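Local coordinates for protein ESSB (Geobacillus thermodenitrificans, PDB 4ANO) that serves as an integral membrane component of the type VII secretion system, represented here by its cytoplasmic fragment, at residues 10-13 and 17-20; 27-32 and 132-137; 46-49 and 53-56; 74-79 and 152-157; 112-117 and 123-128. All coordinates share one frame; numbering follows the deposited sequence. Where two conformers were deposited one is given.

Contacts 1, 2 and 3 lie around one four-stranded antiparallel sheet: contacts 1 and 3 on its two outermost strands, 18-22 and 53-58, contact 2 on 25-30. Contact 5, near the centre of the chain, is a hairpin that touches all four others. Contact 4 joins helices on the far side, its centre about 27 Å from that of contact 2. Along the chain, contact 1 closes first; contacts 3 and 5 both fall between the two segments of contact 2, and contact 5 also falls between those of contact 4. Hairpin 115-117/123-125 is packed between a sheet-bearing and a helical part, consistent with the kinase-like fold of the YukC family's clan.

Contact 1: 10-13 and 17-20; sequences YLET and AVMI
The flat carboxylate of Glu12 meets strand 18-22 through OE2, which accepts the backbone N-H of Met19 (Met19 N to Glu12 OE2, 2.8 Å). The donor arrives on the anti side of the carboxylate and 20° out of its plane, while the other oxygen, OE1, accepts from Thr9 N, so the group is held at both oxygens and its rotation is restricted. The Val18 CA lies 3.6 Å from Glu12 OE2. A water 2.6 Å from Met19 O adds at most a weak link to the same carboxylate oxygen.

The second flat group is the Glu12 peptide carbonyl. Ala17 N donates to Glu12 O over 3.1 Å, in the carbonyl plane and on a lone pair, which ties the helix to the residue five positions on and turns the chain toward the strand. Ala17 O in turn packs 3.4 Å from Glu12 CB. The carboxylate gets past this turn because Glu12 runs extended beyond CG (chi2 -176°), leading its end over to the Met19 N-H. Apart from these bonds, Leu11 CD1 lies near Met19 CE of the selenomethionine, 3.8 Å away, a doubtful touch because both side chains were deposited in two conformers.

Helix 10-15 thus folds back on the start of an outermost strand of the four-stranded sheet. Leu11 also leans on Cys111 and Asn114 in the loop before strand 115-117, Ala17 packs on Val27 and Phe29 of strand 25-30, and Val18 pairs with Ile28 through the backbone.

Contact 2: 27-32 and 132-137; sequences VIFQRA and ESLPPD
Phe29 turns its ring toward the loop with CG anti to its carbonyl carbon (chi1 -63°), while Leu134 has its CG anti to the backbone N (chi1 -176°), and the two side chains meet at about a right angle. Leu134 CD1 stands over the middle of one ring face, 3.7 Å from the Phe29 centroid and only 5° off the ring normal, a well-centred CH-pi contact. Leu134 CG follows behind it, 4.0 Å from Phe29 CZ.

Pro135 approaches the same ring obliquely: its CD lies 3.6 Å from Phe29 CE2, and the two side chains slide past each other in opposite directions. No hydrogen bond crosses the contact. The loop keeps its own shape through the bond from Glu132 N to Asp137 O (2.8 Å), a cis peptide before Pro136, and a classic beta bulge at Ser133 and Leu134.

Phe29 points off the four-stranded sheet, where strand 25-30 runs between 18-22 and 62-68. Leu15 of helix 10-15 touches both Phe29 and Pro136, Leu45 packs on Leu134, and His127 NE2 bonds Pro135 O, so the loop is wedged between the sheet, that helix and the residues just after strand 123-125.

Contact 3: 46-49 and 53-56; sequences KEVD and VRDI
Lys46 and Arg54 bring their backbones closest, with CA atoms 5.9 Å apart, where the chain leaves a 3-10 turn, loops over residues 47-49 and comes back as strand 53-58. The bonds that cross run through side chains: Lys46 at one end, Arg54 at the other.

Lys46 CB points away from the strand, but the chain doubles back at chi2 (-68°) and chi3 (-71°), bringing NZ over the strand. There NZ donates to Arg54 O at 2.9 Å and makes a salt bridge to Asp55 OD1 at 3.1 Å. A water joins the same ammonium to Ile56 N. Lys46 CD meanwhile rests 3.6 Å from Ile56 CD1.

The strand so gripped is an outermost one of the four-stranded antiparallel sheet, next to 62-68, from which Lys68 reaches Asp55 OD2 with a second salt bridge.

At the other end Arg54, extended from CG to NE, lays its guanidinium against Val48 and Asp49. Val48 CB sits 3.6 Å above one face, offset toward the rim, near Arg54 NH1. Asp49 OD2 lies at the edge in the guanidinium plane and forms a salt bridge with Arg54, taking both end nitrogens on one oxygen: Arg54 NH2 at 3.1 Å, nearly along its C-O axis, and Arg54 NH1 at 3.3 Å, from well above the carboxylate plane. The carboxylate stands 84° from the guanidinium plane. Ile52 N is bonded to Asp49 OD1, and Arg54 NE reaches Leu126 O, just past strand 123-125.

Contact 4: 74-79 and 152-157; sequences LTFAAI and VLALTE
Apolar contact carries this join, with Phe76 and Leu155 at its middle. The closest approach is Phe76 CZ to Leu155 CB, 3.5 Å, where the far end of the ring runs into the base of the leucine. With CG anti to the backbone N (chi1 -173°), Phe76 sends its ring outward from the start of helix 76-80 toward helix 141-155. Ala154 borders the ring too: its carbonyl carbon lies at the edge, near the ring plane, and Ala154 CB is 4.3 Å from Phe76 CZ. Ile79, one turn further along the short helix, adds a looser touch, CG2 to Leu155 CD1 at 4.2 Å.

A CH-pi contact supplements this packing. Leu155 CD1 lies over one face of the Phe76 ring, 4.0 Å from the centroid and 22° off the normal, shifted toward the rim.

Hydrogen bonds set the ends of the two helices without crossing between them. Thr75 holds the N-cap position, its OG1 accepting from Ala78 N at 3.1 Å. At the other helix's end Val152 O takes two donors, Thr156 N at 2.9 Å and Thr156 OG1 at 2.7 Å, the hydroxyl lying above the carbonyl plane. Arg87 of helix 84-98 bonds Leu155 O and Thr156 O just beyond.

The arrangement of buried side chains joins the N-capped start of one short helix to the C-terminal end of a long one, in a helical part that is consistent with the larger lobe of a kinase-like fold.

Contact 5: 112-117 and 123-128; sequences PENLMF and PFFLHV
Asn114 and His127 form a close, directional part of the contact. The Asn114 side chain, with CG anti to its backbone N (chi1 -156°), reaches across to pair with the opposite backbone: OD1 accepts from His127 N at 2.7 Å and ND2 donates to His127 O at 3.0 Å, nearly straight (171°) and using a lone pair of His127 O in its carbonyl plane. Asn114 O accepts from Leu126 N as well, and ND2 also serves Ile109 O, so the buried amide is held on both its polar atoms.

The packing stays close on the face of Leu115, Phe117, Pro123 and Phe125. Leu115 CD2 comes obliquely to the Phe125 ring, 3.4 Å from CE1, and Phe117 CE2 lies 3.5 Å from Pro123 CB. The other face is looser: Met116 CG, on a selenomethionine, stays 4.0 Å from Leu126 CD1 in the conformer given, and Phe124 is partly exposed. Met116 N and Phe124 N each bond the other's carbonyl oxygen, a hydrogen-bonded antiparallel pair, with Leu115-Phe125 and Phe117-Pro123 as the non-hydrogen-bonded pairs beside it.

Strand 74-75 extends the sheet beside 115-117, and helix 84-98 packs on Pro123 and Phe125. Phe76 and Ile79 of helix 76-80 touch Phe117, and Leu15 of helix 10-15 sits on His127.

Contact 1: 10-13 and 17-20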
# COMPACT_ATOMS: atom_id res chain seq x y z
N TYR A 10 6.85 6.07 -7.51
CA TYR A 10 6.49 4.74 -7.99
C TYR A 10 5.01 4.73 -8.50
O TYR A 10 4.72 4.22 -9.59
CB TYR A 10 6.64 3.77 -6.82
CG TYR A 10 6.27 2.35 -7.19
CD1 TYR A 10 7.10 1.59 -7.98
CD2 TYR A 10 5.08 1.81 -6.73
CE1 TYR A 10 6.76 0.31 -8.30
CE2 TYR A 10 4.72 0.50 -7.02
CZ TYR A 10 5.56 -0.26 -7.80
OH TYR A 10 5.17 -1.49 -8.15
N LEU A 11 4.08 5.25 -7.70
CA LEU A 11 2.68 5.35 -8.11
C LEU A 11 2.60 5.98 -9.48
O LEU A 11 2.03 5.42 -10.44
CB LEU A 11 1.93 6.25 -7.14
CG LEU A 11 1.27 5.61 -5.93
CD1 LEU A 11 0.56 6.67 -5.11
CD2 LEU A 11 0.32 4.44 -6.30
N GLU A 12 3.17 7.18 -9.60
CA GLU A 12 3.05 7.87 -10.92
C GLU A 12 3.51 7.06 -12.10
O GLU A 12 2.87 6.99 -13.15
CB GLU A 12 3.79 9.21 -10.87
CG GLU A 12 3.04 10.17 -10.03
CD GLU A 12 3.72 11.52 -10.05
OE1 GLU A 12 4.92 11.52 -9.71
OE2 GLU A 12 3.10 12.54 -10.42
N THR A 13 4.66 6.43 -11.94
CA THR A 13 5.23 5.59 -12.95
C THR A 13 4.37 4.36 -13.28
O THR A 13 4.16 4.02 -14.47
CB THR A 13 6.68 5.18 -12.52
OG1 THR A 13 7.45 6.38 -12.38
CG2 THR A 13 7.33 4.34 -13.58
N ALA A 17 0.54 8.26 -14.68
CA ALA A 17 -0.41 9.35 -14.36
C ALA A 17 0.34 10.38 -13.58
O ALA A 17 1.45 10.13 -13.12
CB ALA A 17 -1.64 8.86 -13.50
N VAL A 18 -0.31 11.52 -13.34
CA VAL A 18 0.32 12.62 -12.67
C VAL A 18 -0.45 12.86 -11.36
O VAL A 18 -1.69 12.98 -11.37
CB VAL A 18 0.22 13.87 -13.59
CG1 VAL A 18 0.56 15.16 -12.89
CG2 VAL A 18 1.10 13.69 -14.82
N MSE A 19 0.28 12.85 -10.24
CA MSE A 19 -0.22 13.42 -8.98
C MSE A 19 -0.06 14.93 -9.09
O MSE A 19 1.09 15.41 -8.96
CB MSE A 19 0.65 12.99 -7.80
CG MSE A 19 0.08 13.21 -6.37
SE MSE A 19 -1.40 11.97 -6.00
CE MSE A 19 -0.50 10.25 -5.92
N ILE A 20 -1.16 15.66 -9.32
CA ILE A 20 -1.11 17.12 -9.42
C ILE A 20 -1.34 17.84 -8.11
O ILE A 20 -1.18 19.07 -8.02
CB ILE A 20 -2.13 17.72 -10.46
CG1 ILE A 20 -3.54 17.25 -10.19
CG2 ILE A 20 -1.72 17.41 -11.90
CD1 ILE A 20 -4.56 18.31 -10.43
O HOH W 1 3.62 15.60 -9.27

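Contact 2: 27-32 and 132-137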
# COMPACT_ATOMS: atom_id res chain seq x y z
N VAL A 27 -5.36 12.51 -8.94
CA VAL A 27 -4.56 11.81 -9.93
C VAL A 27 -5.21 12.10 -11.28
O VAL A 27 -6.44 12.02 -11.40
CB VAL A 27 -4.41 10.28 -9.59
CG1 VAL A 27 -5.73 9.60 -9.47
CG2 VAL A 27 -3.58 9.54 -10.63
N ILE A 28 -4.37 12.32 -12.29
CA ILE A 28 -4.82 12.70 -13.64
C ILE A 28 -4.28 11.67 -14.64
O ILE A 28 -3.06 11.40 -14.71
CB ILE A 28 -4.32 14.15 -14.00
CG1 ILE A 28 -4.75 15.23 -12.96
CG2 ILE A 28 -4.74 14.53 -15.45
CD1 ILE A 28 -6.18 15.21 -12.68
N PHE A 29 -5.20 11.01 -15.36
CA PHE A 29 -4.76 10.07 -16.40
C PHE A 29 -5.20 10.66 -17.78
O PHE A 29 -6.23 11.31 -17.85
CB PHE A 29 -5.53 8.74 -16.30
CG PHE A 29 -5.34 7.98 -15.02
CD1 PHE A 29 -6.03 8.32 -13.89
CD2 PHE A 29 -4.47 6.87 -15.04
CE1 PHE A 29 -5.82 7.59 -12.64
CE2 PHE A 29 -4.28 6.12 -13.87
CZ PHE A 29 -4.91 6.51 -12.68
N GLN A 30 -4.48 10.29 -18.83
CA GLN A 30 -4.88 10.55 -20.22
C GLN A 30 -5.79 9.47 -20.72
O GLN A 30 -5.42 8.34 -20.74
CB GLN A 30 -3.60 10.65 -21.07
CG GLN A 30 -2.67 11.74 -20.70
CD GLN A 30 -3.36 13.08 -20.56
OE1 GLN A 30 -3.90 13.65 -21.52
NE2 GLN A 30 -3.36 13.61 -19.36
N ARG A 31 -7.00 9.84 -21.16
CA ARG A 31 -8.00 8.90 -21.56
C ARG A 31 -7.51 8.02 -22.73
O ARG A 31 -7.81 6.83 -22.83
CB ARG A 31 -9.26 9.67 -21.94
CG ARG A 31 -10.47 9.03 -21.57
CD ARG A 31 -11.71 9.87 -22.04
NE ARG A 31 -12.74 8.98 -22.54
CZ ARG A 31 -14.01 9.34 -22.69
NH1 ARG A 31 -14.38 10.55 -22.34
NH2 ARG A 31 -14.92 8.44 -23.09
N ALA A 32 -6.70 8.61 -23.59
CA ALA A 32 -6.22 7.94 -24.75
C ALA A 32 -5.38 6.72 -24.40
O ALA A 32 -5.25 5.77 -25.20
CB ALA A 32 -5.45 8.95 -25.69
N GLU A 132 -9.32 -3.92 -16.45
CA GLU A 132 -9.54 -3.60 -17.91
C GLU A 132 -10.00 -2.13 -18.14
O GLU A 132 -10.59 -1.78 -19.18
CB GLU A 132 -10.60 -4.55 -18.48
CG GLU A 132 -10.16 -5.99 -18.63
CD GLU A 132 -11.09 -6.80 -19.47
OE1 GLU A 132 -12.26 -7.04 -19.05
OE2 GLU A 132 -10.62 -7.22 -20.56
N SER A 133 -9.77 -1.24 -17.16
CA SER A 133 -10.25 0.10 -17.26
C SER A 133 -9.22 1.17 -16.83
O SER A 133 -9.02 2.15 -17.52
CB SER A 133 -11.55 0.30 -16.47
OG SER A 133 -12.62 -0.50 -16.95
N LEU A 134 -8.61 1.04 -15.66
CA LEU A 134 -7.84 2.14 -15.09
C LEU A 134 -6.69 1.50 -14.33
O LEU A 134 -6.88 0.67 -13.50
CB LEU A 134 -8.74 2.94 -14.10
CG LEU A 134 -8.05 4.16 -13.51
CD1 LEU A 134 -8.12 5.24 -14.68
CD2 LEU A 134 -8.81 4.70 -12.31
N PRO A 135 -5.48 1.89 -14.62
CA PRO A 135 -4.34 1.19 -13.97
C PRO A 135 -4.38 1.36 -12.43
O PRO A 135 -4.71 2.41 -11.93
CB PRO A 135 -3.12 1.93 -14.53
CG PRO A 135 -3.61 2.57 -15.82
CD PRO A 135 -5.04 2.97 -15.51
N PRO A 136 -3.94 0.34 -11.71
CA PRO A 136 -3.48 -0.97 -12.27
C PRO A 136 -4.70 -1.72 -12.78
O PRO A 136 -5.70 -1.91 -12.06
CB PRO A 136 -2.83 -1.66 -11.05
CG PRO A 136 -3.60 -1.06 -9.89
CD PRO A 136 -3.74 0.41 -10.27
N ASP A 137 -4.63 -2.13 -14.04
CA ASP A 137 -5.85 -2.64 -14.71
C ASP A 137 -5.83 -4.15 -15.04
O ASP A 137 -6.71 -4.65 -15.73
CB ASP A 137 -6.11 -1.80 -16.01
CG ASP A 137 -4.99 -1.93 -17.05
OD1 ASP A 137 -4.12 -2.84 -16.98
OD2 ASP A 137 -4.89 -1.07 -17.96

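Contact 3: 46-49 and 53-56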
# COMPACT_ATOMS: atom_id res chain seq x y z
N LYS A 46 -16.53 4.57 -6.56
CA LYS A 46 -17.36 5.26 -5.50
C LYS A 46 -17.64 4.32 -4.31
O LYS A 46 -18.16 4.74 -3.24
CB LYS A 46 -18.70 5.76 -6.06
CG LYS A 46 -18.71 6.68 -7.28
CD LYS A 46 -18.13 8.07 -7.06
CE LYS A 46 -19.03 8.92 -6.21
NZ LYS A 46 -18.30 10.19 -6.12
N GLU A 47 -17.31 3.05 -4.52
CA GLU A 47 -17.71 1.97 -3.65
C GLU A 47 -16.51 1.13 -3.23
O GLU A 47 -16.55 -0.11 -3.22
CB GLU A 47 -18.85 1.13 -4.30
CG GLU A 47 -20.28 1.77 -4.26
CD GLU A 47 -20.64 2.43 -5.57
OE1 GLU A 47 -19.68 2.92 -6.21
OE2 GLU A 47 -21.84 2.44 -5.98
N VAL A 48 -15.44 1.82 -2.85
CA VAL A 48 -14.28 1.07 -2.38
C VAL A 48 -14.39 0.85 -0.89
O VAL A 48 -14.31 -0.26 -0.41
CB VAL A 48 -12.96 1.73 -2.77
CG1 VAL A 48 -11.74 0.94 -2.20
CG2 VAL A 48 -12.97 1.89 -4.32
N ASP A 49 -14.57 1.93 -0.16
CA ASP A 49 -14.52 1.74 1.32
C ASP A 49 -15.38 2.88 1.82
O ASP A 49 -15.39 3.91 1.27
CB ASP A 49 -13.07 1.75 1.83
CG ASP A 49 -12.43 3.14 1.78
OD1 ASP A 49 -12.76 3.98 2.63
OD2 ASP A 49 -11.53 3.38 0.91
N VAL A 53 -13.66 9.19 0.50
CA VAL A 53 -14.54 9.65 -0.61
C VAL A 53 -13.62 9.80 -1.86
O VAL A 53 -12.45 10.21 -1.72
CB VAL A 53 -15.27 10.97 -0.21
CG1 VAL A 53 -15.86 11.76 -1.47
CG2 VAL A 53 -16.41 10.75 0.85
N ARG A 54 -14.13 9.39 -3.04
CA ARG A 54 -13.44 9.51 -4.33
C ARG A 54 -14.39 10.13 -5.29
O ARG A 54 -15.49 9.62 -5.46
CB ARG A 54 -12.97 8.16 -4.90
CG ARG A 54 -12.00 7.45 -3.99
CD ARG A 54 -11.39 6.11 -4.54
NE ARG A 54 -10.56 5.43 -3.50
CZ ARG A 54 -10.93 5.01 -2.30
NH1 ARG A 54 -12.19 5.12 -1.77
NH2 ARG A 54 -10.01 4.49 -1.54
N ASP A 55 -14.00 11.27 -5.87
CA ASP A 55 -14.83 11.88 -6.89
C ASP A 55 -14.14 11.69 -8.21
O ASP A 55 -12.93 11.68 -8.24
CB ASP A 55 -15.00 13.34 -6.59
CG ASP A 55 -15.87 13.53 -5.36
OD1 ASP A 55 -16.98 12.93 -5.30
OD2 ASP A 55 -15.44 14.30 -4.48
N ILE A 56 -14.91 11.45 -9.25
CA ILE A 56 -14.29 10.96 -10.55
C ILE A 56 -14.84 11.96 -11.63
O ILE A 56 -16.02 12.21 -11.73
CB ILE A 56 -14.82 9.57 -10.92
CG1 ILE A 56 -14.26 8.50 -9.99
CG2 ILE A 56 -14.34 9.15 -12.32
CD1 ILE A 56 -15.13 8.18 -8.98
O HOH W 2 -17.67 11.46 -8.55

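Contact 4: 74-79 and 152-157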
# COMPACT_ATOMS: atom_id res chain seq x y z
N LEU A 74 -4.12 8.89 9.58
CA LEU A 74 -2.64 9.00 9.72
C LEU A 74 -1.91 8.51 8.45
O LEU A 74 -2.31 7.51 7.82
CB LEU A 74 -2.11 8.14 10.90
CG LEU A 74 -2.27 8.27 12.43
CD1 LEU A 74 -2.49 9.67 12.89
CD2 LEU A 74 -3.34 7.27 12.99
N THR A 75 -0.84 9.20 8.10
CA THR A 75 -0.02 8.83 6.97
C THR A 75 0.87 7.70 7.33
O THR A 75 1.05 7.35 8.51
CB THR A 75 0.90 10.04 6.62
OG1 THR A 75 1.73 10.31 7.76
CG2 THR A 75 0.03 11.29 6.42
N PHE A 76 1.44 7.11 6.27
CA PHE A 76 2.39 6.04 6.42
C PHE A 76 3.57 6.55 7.29
O PHE A 76 4.00 5.89 8.23
CB PHE A 76 2.89 5.64 5.03
CG PHE A 76 3.77 4.42 5.06
CD1 PHE A 76 5.15 4.53 5.27
CD2 PHE A 76 3.21 3.13 4.90
CE1 PHE A 76 5.93 3.41 5.26
CE2 PHE A 76 4.02 1.99 4.83
CZ PHE A 76 5.39 2.16 5.03
N ALA A 77 4.10 7.72 6.98
CA ALA A 77 5.24 8.19 7.81
C ALA A 77 4.89 8.38 9.30
O ALA A 77 5.73 8.07 10.19
CB ALA A 77 5.92 9.39 7.18
N ALA A 78 3.64 8.74 9.64
CA ALA A 78 3.23 8.80 11.03
C ALA A 78 3.27 7.43 11.72
O ALA A 78 3.64 7.34 12.90
CB ALA A 78 1.83 9.44 11.17
N ILE A 79 2.81 6.38 11.04
CA ILE A 79 2.88 5.06 11.65
C ILE A 79 4.31 4.60 11.82
O ILE A 79 4.63 3.91 12.77
CB ILE A 79 1.98 4.04 10.88
CG1 ILE A 79 0.61 4.68 10.69
CG2 ILE A 79 1.97 2.74 11.62
CD1 ILE A 79 -0.12 4.99 12.08
N VAL A 152 6.00 -3.47 3.59
CA VAL A 152 6.12 -3.97 4.96
C VAL A 152 7.54 -3.75 5.51
O VAL A 152 7.65 -3.30 6.69
CB VAL A 152 5.83 -5.50 4.89
CG1 VAL A 152 6.30 -6.22 6.20
CG2 VAL A 152 4.33 -5.71 4.68
N LEU A 153 8.58 -4.00 4.71
CA LEU A 153 9.96 -3.70 5.19
C LEU A 153 10.16 -2.22 5.43
O LEU A 153 10.78 -1.78 6.41
CB LEU A 153 11.03 -4.21 4.23
CG LEU A 153 11.07 -5.74 4.27
CD1 LEU A 153 11.87 -6.36 3.14
CD2 LEU A 153 11.50 -6.24 5.58
N ALA A 154 9.66 -1.38 4.54
CA ALA A 154 9.72 0.05 4.77
C ALA A 154 9.00 0.47 6.08
O ALA A 154 9.44 1.39 6.76
CB ALA A 154 9.17 0.81 3.62
N LEU A 155 7.91 -0.19 6.41
CA LEU A 155 7.15 0.19 7.59
C LEU A 155 7.80 -0.34 8.91
O LEU A 155 7.76 0.36 9.94
CB LEU A 155 5.76 -0.36 7.45
CG LEU A 155 4.75 -0.10 8.55
CD1 LEU A 155 4.59 1.42 8.63
CD2 LEU A 155 3.43 -0.75 8.24
N THR A 156 8.37 -1.54 8.85
CA THR A 156 8.78 -2.31 10.04
C THR A 156 10.26 -2.13 10.30
O THR A 156 10.61 -1.40 11.18
CB THR A 156 8.42 -3.81 9.94
OG1 THR A 156 9.02 -4.39 8.75
CG2 THR A 156 6.90 -3.99 9.83
N GLU A 157 11.09 -2.84 9.57
CA GLU A 157 12.56 -2.70 9.60
C GLU A 157 12.96 -1.25 9.40
O GLU A 157 13.72 -0.67 10.20
CB GLU A 157 13.17 -3.53 8.48
CG GLU A 157 14.70 -3.59 8.51
CD GLU A 157 15.24 -4.97 8.87
OE1 GLU A 157 14.80 -5.58 9.89
OE2 GLU A 157 16.13 -5.43 8.12

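Contact 5: 112-117 and 123-128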
# COMPACT_ATOMS: atom_id res chain seq x y z
N PRO A 112 3.95 3.12 0.06
CA PRO A 112 3.69 4.02 1.19
C PRO A 112 2.90 5.26 0.78
O PRO A 112 2.03 5.67 1.57
CB PRO A 112 5.14 4.39 1.67
CG PRO A 112 5.86 3.07 1.44
CD PRO A 112 5.33 2.60 0.07
N GLU A 113 3.07 5.74 -0.45
CA GLU A 113 2.39 6.99 -0.90
C GLU A 113 0.90 6.72 -1.02
O GLU A 113 0.07 7.67 -1.02
CB GLU A 113 2.89 7.42 -2.28
CG GLU A 113 2.52 8.83 -2.63
CD GLU A 113 3.02 9.30 -4.00
OE1 GLU A 113 3.46 8.50 -4.88
OE2 GLU A 113 2.94 10.55 -4.17
N ASN A 114 0.54 5.45 -1.20
CA ASN A 114 -0.85 5.10 -1.45
C ASN A 114 -1.63 4.62 -0.25
O ASN A 114 -2.73 4.10 -0.40
CB ASN A 114 -0.92 4.07 -2.57
CG ASN A 114 -2.24 4.08 -3.29
OD1 ASN A 114 -2.90 5.14 -3.45
ND2 ASN A 114 -2.65 2.89 -3.75
N LEU A 115 -1.03 4.75 0.93
CA LEU A 115 -1.70 4.21 2.09
C LEU A 115 -1.96 5.24 3.18
O LEU A 115 -1.08 6.02 3.49
CB LEU A 115 -0.84 3.15 2.71
CG LEU A 115 -0.68 1.81 1.99
CD1 LEU A 115 0.44 0.97 2.63
CD2 LEU A 115 -2.02 1.02 2.03
N MSE A 116 -3.13 5.18 3.81
CA MSE A 116 -3.34 5.92 5.08
C MSE A 116 -3.98 4.99 6.10
O MSE A 116 -4.42 3.89 5.73
CB MSE A 116 -4.18 7.17 4.86
CG MSE A 116 -3.61 8.12 3.83
SE MSE A 116 -4.47 9.85 4.05
CE MSE A 116 -3.83 10.24 5.85
N PHE A 117 -4.02 5.40 7.38
CA PHE A 117 -4.39 4.47 8.47
C PHE A 117 -5.40 5.07 9.38
O PHE A 117 -5.34 6.24 9.58
CB PHE A 117 -3.14 4.12 9.34
CG PHE A 117 -2.09 3.37 8.50
CD1 PHE A 117 -1.21 4.04 7.68
CD2 PHE A 117 -2.03 1.98 8.59
CE1 PHE A 117 -0.28 3.32 6.86
CE2 PHE A 117 -1.12 1.24 7.80
CZ PHE A 117 -0.23 1.91 6.95
N PRO A 123 -5.13 -0.37 7.54
CA PRO A 123 -4.75 0.46 6.36
C PRO A 123 -5.85 0.63 5.35
O PRO A 123 -6.73 -0.20 5.26
CB PRO A 123 -3.57 -0.31 5.77
CG PRO A 123 -4.05 -1.79 6.02
CD PRO A 123 -4.65 -1.78 7.42
N PHE A 124 -5.83 1.77 4.66
CA PHE A 124 -6.69 2.08 3.56
C PHE A 124 -5.90 2.57 2.39
O PHE A 124 -4.98 3.34 2.51
CB PHE A 124 -7.70 3.16 3.91
CG PHE A 124 -8.69 2.73 4.94
CD1 PHE A 124 -8.28 2.50 6.30
CD2 PHE A 124 -10.01 2.46 4.58
CE1 PHE A 124 -9.23 2.03 7.28
CE2 PHE A 124 -10.93 1.99 5.53
CZ PHE A 124 -10.54 1.77 6.86
N PHE A 125 -6.34 2.21 1.18
CA PHE A 125 -5.70 2.69 -0.03
C PHE A 125 -6.31 3.95 -0.52
O PHE A 125 -7.56 4.12 -0.44
CB PHE A 125 -5.80 1.63 -1.17
CG PHE A 125 -5.08 0.41 -0.87
CD1 PHE A 125 -3.71 0.37 -1.02
CD2 PHE A 125 -5.73 -0.69 -0.37
CE1 PHE A 125 -3.00 -0.76 -0.74
CE2 PHE A 125 -5.04 -1.82 -0.02
CZ PHE A 125 -3.65 -1.85 -0.18
N LEU A 126 -5.50 4.83 -1.07
CA LEU A 126 -5.94 5.99 -1.67
C LEU A 126 -6.43 5.73 -3.09
O LEU A 126 -7.64 5.80 -3.36
CB LEU A 126 -4.83 7.06 -1.70
CG LEU A 126 -4.54 7.54 -0.26
CD1 LEU A 126 -3.22 8.20 -0.14
CD2 LEU A 126 -5.67 8.51 0.17
N HIS A 127 -5.52 5.44 -3.98
CA HIS A 127 -5.88 5.11 -5.37
C HIS A 127 -6.10 3.59 -5.54
O HIS A 127 -5.35 2.81 -4.99
CB HIS A 127 -4.78 5.50 -6.32
CG HIS A 127 -5.04 5.04 -7.73
ND1 HIS A 127 -6.00 5.61 -8.53
CD2 HIS A 127 -4.59 3.97 -8.39
CE1 HIS A 127 -6.10 4.93 -9.66
NE2 HIS A 127 -5.21 3.95 -9.62
N VAL A 128 -7.14 3.22 -6.32
CA VAL A 128 -7.38 1.77 -6.61
C VAL A 128 -7.64 1.67 -8.09
O VAL A 128 -8.18 2.61 -8.70
CB VAL A 128 -8.63 1.37 -5.83
CG1 VAL A 128 -8.96 -0.02 -6.13
CG2 VAL A 128 -8.35 1.44 -4.24